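Local coordinates for Non-sulfated chondroitin lyase E66 (PDB 3VSN), which cleaves non-sulfated chondroitin as a polysaccharide lyase of the baculovirus envelope and is essential for oral infection of the insect host, at residues Glu290-Leu304 / Trp369-Val383. Numbering follows the deposited sequence.
Sequences EGVVVPGVMSRNGTL and WNRRGRIINYNANTV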
loop_
_atom_site.group_PDB
_atom_site.type_symbol
_atom_site.label_atom_id
_atom_site.label_comp_id
_atom_site.label_asym_id
_atom_site.label_seq_id
_atom_site.Cartn_x
_atom_site.Cartn_y
_atom_site.Cartn_z
ATOM N N GLU A 290 7.175 4.325 8.180
ATOM C CA GLU A 290 6.344 5.469 8.576
ATOM C C GLU A 290 4.858 5.283 8.253
ATOM O O GLU A 290 4.022 6.078 8.686
ATOM C CB GLU A 290 6.872 6.771 7.950
ATOM C CG GLU A 290 8.235 7.226 8.474
ATOM C CD GLU A 290 9.386 6.352 7.994
ATOM O OE1 GLU A 290 9.339 5.867 6.844
ATOM O OE2 GLU A 290 10.343 6.140 8.768
ATOM N N GLY A 291 4.529 4.244 7.489
ATOM C CA GLY A 291 3.138 3.974 7.120
ATOM C C GLY A 291 2.722 4.569 5.782
ATOM O O GLY A 291 1.564 4.443 5.371
ATOM N N VAL A 292 3.665 5.221 5.104
ATOM C CA VAL A 292 3.429 5.765 3.767
ATOM C C VAL A 292 3.396 4.633 2.735
ATOM O O VAL A 292 4.271 3.757 2.725
ATOM C CB VAL A 292 4.470 6.851 3.392
ATOM C CG1 VAL A 292 4.149 7.477 2.041
ATOM C CG2 VAL A 292 4.505 7.937 4.463
ATOM N N VAL A 293 2.359 4.653 1.895
ATOM C CA VAL A 293 2.127 3.626 0.883
ATOM C C VAL A 293 1.630 4.292 -0.397
ATOM O O VAL A 293 0.757 5.164 -0.351
ATOM C CB VAL A 293 1.062 2.593 1.331
ATOM C CG1 VAL A 293 0.973 1.444 0.335
ATOM C CG2 VAL A 293 1.364 2.044 2.718
ATOM N N VAL A 294 2.183 3.876 -1.532
ATOM C CA VAL A 294 1.766 4.390 -2.842
ATOM C C VAL A 294 0.242 4.264 -3.006
ATOM O O VAL A 294 -0.322 3.199 -2.748
ATOM C CB VAL A 294 2.553 3.713 -4.004
ATOM C CG1 VAL A 294 2.137 2.261 -4.209
ATOM C CG2 VAL A 294 2.416 4.511 -5.298
ATOM N N PRO A 295 -0.432 5.365 -3.391
ATOM C CA PRO A 295 -1.903 5.358 -3.411
ATOM C C PRO A 295 -2.539 4.318 -4.330
ATOM O O PRO A 295 -3.619 3.821 -4.017
ATOM C CB PRO A 295 -2.261 6.774 -3.881
ATOM C CG PRO A 295 -1.087 7.609 -3.491
ATOM C CD PRO A 295 0.115 6.714 -3.639
ATOM N N GLY A 296 -1.875 3.982 -5.435
ATOM C CA GLY A 296 -2.412 3.030 -6.417
ATOM C C GLY A 296 -2.743 1.632 -5.907
ATOM O O GLY A 296 -3.501 0.905 -6.550
ATOM N N VAL A 297 -2.182 1.244 -4.763
ATOM C CA VAL A 297 -2.464 -0.079 -4.177
ATOM C C VAL A 297 -3.386 0.006 -2.951
ATOM O O VAL A 297 -3.663 -1.004 -2.297
ATOM C CB VAL A 297 -1.172 -0.863 -3.823
ATOM C CG1 VAL A 297 -0.285 -1.039 -5.055
ATOM C CG2 VAL A 297 -0.405 -0.187 -2.697
ATOM N N MET A 298 -3.865 1.211 -2.654
ATOM C CA MET A 298 -4.661 1.453 -1.448
ATOM C C MET A 298 -6.142 1.696 -1.760
ATOM O O MET A 298 -6.595 1.429 -2.873
ATOM C CB MET A 298 -4.049 2.597 -0.630
ATOM C CG MET A 298 -2.657 2.283 -0.088
ATOM S SD MET A 298 -2.635 0.973 1.159
ATOM C CE MET A 298 -3.055 1.902 2.633
ATOM N N SER A 299 -6.897 2.187 -0.778
ATOM C CA SER A 299 -8.359 2.255 -0.909
ATOM C C SER A 299 -8.855 3.303 -1.913
ATOM O O SER A 299 -8.125 4.227 -2.283
ATOM C CB SER A 299 -9.028 2.424 0.461
ATOM O OG SER A 299 -8.414 3.451 1.210
ATOM N N ARG A 300 -10.105 3.145 -2.341
ATOM C CA ARG A 300 -10.684 3.960 -3.412
ATOM C C ARG A 300 -10.849 5.451 -3.099
ATOM O O ARG A 300 -11.011 6.255 -4.014
ATOM C CB ARG A 300 -12.026 3.374 -3.858
ATOM C CG ARG A 300 -11.918 2.050 -4.598
ATOM C CD ARG A 300 -13.297 1.507 -4.939
ATOM N NE ARG A 300 -14.091 1.293 -3.731
ATOM C CZ ARG A 300 -14.114 0.162 -3.031
ATOM N NH1 ARG A 300 -13.398 -0.885 -3.417
ATOM N NH2 ARG A 300 -14.866 0.080 -1.940
ATOM N N ASN A 301 -10.815 5.825 -1.824
ATOM C CA ASN A 301 -10.912 7.245 -1.450
ATOM C C ASN A 301 -9.648 8.042 -1.792
ATOM O O ASN A 301 -9.672 9.275 -1.848
ATOM C CB ASN A 301 -11.259 7.403 0.035
ATOM C CG ASN A 301 -10.205 6.811 0.952
ATOM O OD1 ASN A 301 -9.696 5.720 0.706
ATOM N ND2 ASN A 301 -9.878 7.529 2.019
ATOM N N GLY A 302 -8.552 7.330 -2.032
ATOM C CA GLY A 302 -7.278 7.965 -2.350
ATOM C C GLY A 302 -6.539 8.283 -1.072
ATOM O O GLY A 302 -6.836 9.274 -0.402
ATOM N N THR A 303 -5.579 7.428 -0.733
ATOM C CA THR A 303 -4.830 7.560 0.511
ATOM C C THR A 303 -3.387 7.091 0.333
ATOM O O THR A 303 -3.122 6.148 -0.420
ATOM C CB THR A 303 -5.510 6.786 1.668
ATOM O OG1 THR A 303 -4.719 6.894 2.855
ATOM C CG2 THR A 303 -5.706 5.302 1.322
ATOM N N LEU A 304 -2.466 7.760 1.021
ATOM C CA LEU A 304 -1.055 7.374 1.001
ATOM C C LEU A 304 -0.569 6.855 2.357
ATOM O O LEU A 304 0.635 6.744 2.585
ATOM C CB LEU A 304 -0.166 8.538 0.525
ATOM C CG LEU A 304 -0.303 9.951 1.118
ATOM C CD1 LEU A 304 -0.126 10.004 2.633
ATOM C CD2 LEU A 304 0.681 10.898 0.440
ATOM N N TRP A 369 8.592 10.849 -1.040
ATOM C CA TRP A 369 8.213 11.457 0.218
ATOM C C TRP A 369 9.365 11.369 1.165
ATOM O O TRP A 369 9.865 10.279 1.447
ATOM C CB TRP A 369 6.992 10.763 0.808
ATOM C CG TRP A 369 5.709 11.000 0.047
ATOM C CD1 TRP A 369 4.799 12.038 0.223
ATOM C CD2 TRP A 369 5.139 10.174 -1.028
ATOM N NE1 TRP A 369 3.741 11.916 -0.646
ATOM C CE2 TRP A 369 3.878 10.821 -1.419
ATOM C CE3 TRP A 369 5.531 9.011 -1.683
ATOM C CZ2 TRP A 369 3.067 10.308 -2.423
ATOM C CZ3 TRP A 369 4.702 8.501 -2.690
ATOM C CH2 TRP A 369 3.502 9.138 -3.052
ATOM N N ASN A 370 9.800 12.527 1.650
ATOM C CA ASN A 370 10.850 12.614 2.658
ATOM C C ASN A 370 10.399 11.866 3.910
ATOM O O ASN A 370 9.332 12.152 4.452
ATOM C CB ASN A 370 11.138 14.090 2.975
ATOM C CG ASN A 370 12.394 14.284 3.804
ATOM O OD1 ASN A 370 12.603 13.604 4.810
ATOM N ND2 ASN A 370 13.233 15.227 3.390
ATOM N N ARG A 371 11.203 10.904 4.357
ATOM C CA ARG A 371 10.839 10.073 5.512
ATOM C C ARG A 371 10.671 10.876 6.801
ATOM O O ARG A 371 9.969 10.447 7.716
ATOM C CB ARG A 371 11.842 8.935 5.704
ATOM C CG ARG A 371 11.737 7.862 4.628
ATOM C CD ARG A 371 12.666 6.695 4.904
ATOM N NE ARG A 371 12.287 5.969 6.117
ATOM C CZ ARG A 371 12.994 4.978 6.652
ATOM N NH1 ARG A 371 14.125 4.572 6.082
ATOM N NH2 ARG A 371 12.565 4.387 7.759
ATOM N N ARG A 372 11.305 12.046 6.857
ATOM C CA ARG A 372 11.152 12.956 7.991
ATOM C C ARG A 372 10.139 14.081 7.734
ATOM O O ARG A 372 9.931 14.951 8.585
ATOM C CB ARG A 372 12.516 13.498 8.424
ATOM C CG ARG A 372 13.401 12.411 9.035
ATOM C CD ARG A 372 14.665 12.944 9.694
ATOM N NE ARG A 372 14.492 14.301 10.191
ATOM C CZ ARG A 372 15.328 15.305 9.943
ATOM N NH1 ARG A 372 16.432 15.114 9.228
ATOM N NH2 ARG A 372 15.067 16.503 10.437
ATOM N N GLY A 373 9.485 14.033 6.573
ATOM C CA GLY A 373 8.459 15.015 6.224
ATOM C C GLY A 373 7.149 14.791 6.962
ATOM O O GLY A 373 6.968 13.771 7.627
ATOM N N ARG A 374 6.239 15.755 6.854
ATOM C CA ARG A 374 4.890 15.601 7.393
ATOM C C ARG A 374 4.116 14.628 6.515
ATOM O O ARG A 374 4.202 14.696 5.286
ATOM C CB ARG A 374 4.155 16.947 7.433
ATOM C CG ARG A 374 4.561 17.880 8.566
ATOM C CD ARG A 374 3.500 18.959 8.780
ATOM N NE ARG A 374 3.985 20.190 9.426
ATOM C CZ ARG A 374 5.118 20.834 9.136
ATOM N NH1 ARG A 374 5.935 20.394 8.187
ATOM N NH2 ARG A 374 5.436 21.940 9.795
ATOM N N ILE A 375 3.377 13.712 7.134
ATOM C CA ILE A 375 2.490 12.845 6.367
ATOM C C ILE A 375 1.181 13.597 6.128
ATOM O O ILE A 375 0.299 13.637 6.987
ATOM C CB ILE A 375 2.252 11.469 7.041
ATOM C CG1 ILE A 375 3.589 10.742 7.252
ATOM C CG2 ILE A 375 1.309 10.620 6.192
ATOM C CD1 ILE A 375 3.504 9.472 8.076
ATOM N N ILE A 376 1.087 14.220 4.960
ATOM C CA ILE A 376 -0.111 14.948 4.563
ATOM C C ILE A 376 -0.911 14.026 3.659
ATOM O O ILE A 376 -0.473 13.721 2.551
ATOM C CB ILE A 376 0.237 16.248 3.803
ATOM C CG1 ILE A 376 1.201 17.108 4.630
ATOM C CG2 ILE A 376 -1.033 17.012 3.427
ATOM C CD1 ILE A 376 1.838 18.250 3.861
ATOM N N ASN A 377 -2.064 13.563 4.138
ATOM C CA ASN A 377 -2.904 12.678 3.334
ATOM C C ASN A 377 -3.868 13.488 2.476
ATOM O O ASN A 377 -4.107 14.663 2.750
ATOM C CB ASN A 377 -3.662 11.674 4.213
ATOM C CG ASN A 377 -3.875 10.332 3.524
ATOM O OD1 ASN A 377 -3.594 10.170 2.334
ATOM N ND2 ASN A 377 -4.377 9.359 4.279
ATOM N N TYR A 378 -4.407 12.857 1.437
ATOM C CA TYR A 378 -5.316 13.532 0.510
ATOM C C TYR A 378 -6.704 13.730 1.112
ATOM O O TYR A 378 -7.112 13.003 2.020
ATOM C CB TYR A 378 -5.427 12.747 -0.803
ATOM C CG TYR A 378 -4.088 12.427 -1.429
ATOM C CD1 TYR A 378 -3.394 13.389 -2.168
ATOM C CD2 TYR A 378 -3.508 11.167 -1.274
ATOM C CE1 TYR A 378 -2.162 13.103 -2.737
ATOM C CE2 TYR A 378 -2.275 10.871 -1.839
ATOM C CZ TYR A 378 -1.608 11.845 -2.565
ATOM O OH TYR A 378 -0.390 11.557 -3.123
ATOM N N ASN A 379 -7.412 14.738 0.609
ATOM C CA ASN A 379 -8.842 14.880 0.846
ATOM C C ASN A 379 -9.556 15.118 -0.491
ATOM O O ASN A 379 -8.907 15.140 -1.541
ATOM C CB ASN A 379 -9.137 15.979 1.886
ATOM C CG ASN A 379 -8.623 17.347 1.467
ATOM O OD1 ASN A 379 -9.002 17.872 0.423
ATOM N ND2 ASN A 379 -7.773 17.939 2.295
ATOM N N ALA A 380 -10.878 15.286 -0.461
ATOM C CA ALA A 380 -11.667 15.453 -1.693
ATOM C C ALA A 380 -11.190 16.605 -2.585
ATOM O O ALA A 380 -11.353 16.554 -3.802
ATOM C CB ALA A 380 -13.147 15.610 -1.364
ATOM N N ASN A 381 -10.593 17.627 -1.976
ATOM C CA ASN A 381 -10.135 18.818 -2.697
ATOM C C ASN A 381 -8.678 18.764 -3.158
ATOM O O ASN A 381 -8.240 19.613 -3.940
ATOM C CB ASN A 381 -10.348 20.070 -1.837
ATOM C CG ASN A 381 -11.803 20.287 -1.472
ATOM O OD1 ASN A 381 -12.692 20.161 -2.313
ATOM N ND2 ASN A 381 -12.052 20.619 -0.210
ATOM N N THR A 382 -7.928 17.782 -2.666
ATOM C CA THR A 382 -6.499 17.683 -2.984
ATOM C C THR A 382 -6.117 16.382 -3.698
ATOM O O THR A 382 -5.009 16.274 -4.234
ATOM C CB THR A 382 -5.618 17.839 -1.722
ATOM O OG1 THR A 382 -5.841 16.738 -0.832
ATOM C CG2 THR A 382 -5.916 19.152 -0.991
ATOM N N VAL A 383 -7.030 15.410 -3.715
ATOM C CA VAL A 383 -6.738 14.062 -4.230
ATOM C C VAL A 383 -6.482 14.034 -5.751
ATOM O O VAL A 383 -5.937 13.063 -6.278
ATOM C CB VAL A 383 -7.826 13.037 -3.795
ATOM C CG1 VAL A 383 -9.103 13.200 -4.606
ATOM C CG2 VAL A 383 -7.311 11.602 -3.884
HETATM O O HOH W 1 11.059 9.077 9.980
HETATM O O HOH W 2 -6.986 10.261 2.271
#
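Leu-304 and Asn-377, their CA atoms 6.1 Å apart, meet where 290-304 folds back, its two ends passing 369-383 in opposite directions. The loop 290-304, between helix 276-284 and strand 318-322, packs on the end of strand 367-370 and the chain after it. That strand is an outermost one of a four-stranded antiparallel sheet. The loop also carries Arg-300, the transition-state stabiliser, on a type I turn from Ser-299 to Gly-302; the Arg-300 guanidinium is salt-bridged to Glu-350 and Asp-352.

Asn-377 holds the loop with both ends of its amide. Asn-377 ND2 donates to Thr-303 OG1 (2.9 Å, 169°), with the hydroxyl oxygen in the amide plane. Asn-377 OD1 accepts from Leu-304 N (3.0 Å) and, from the opposite face, from Tyr-378 N.

With CG between its backbone N and carbonyl carbon (chi1 49°), Leu-304 extends CD2 between two rings, 3.4 Å from Trp-369 NE1, while its CG lies 3.7 Å from Tyr-378 CE2. Val-292 CG1 packs obliquely on the indole, 4.2 Å from Trp-369 CD2. Pro-295 CG packs against Tyr-378, whose OH bonds to Glu-386.

At the far end, Arg-371 grips the Glu-290 carboxylate side-on, although the two planes are 55° apart. NE binds OE1, and NH1 bonds to Ser-332 O. Arg-371 NH2 meets the syn lone pair of Glu-290 OE2 at 3.0 Å, and OE2 lies nearly in the guanidinium plane.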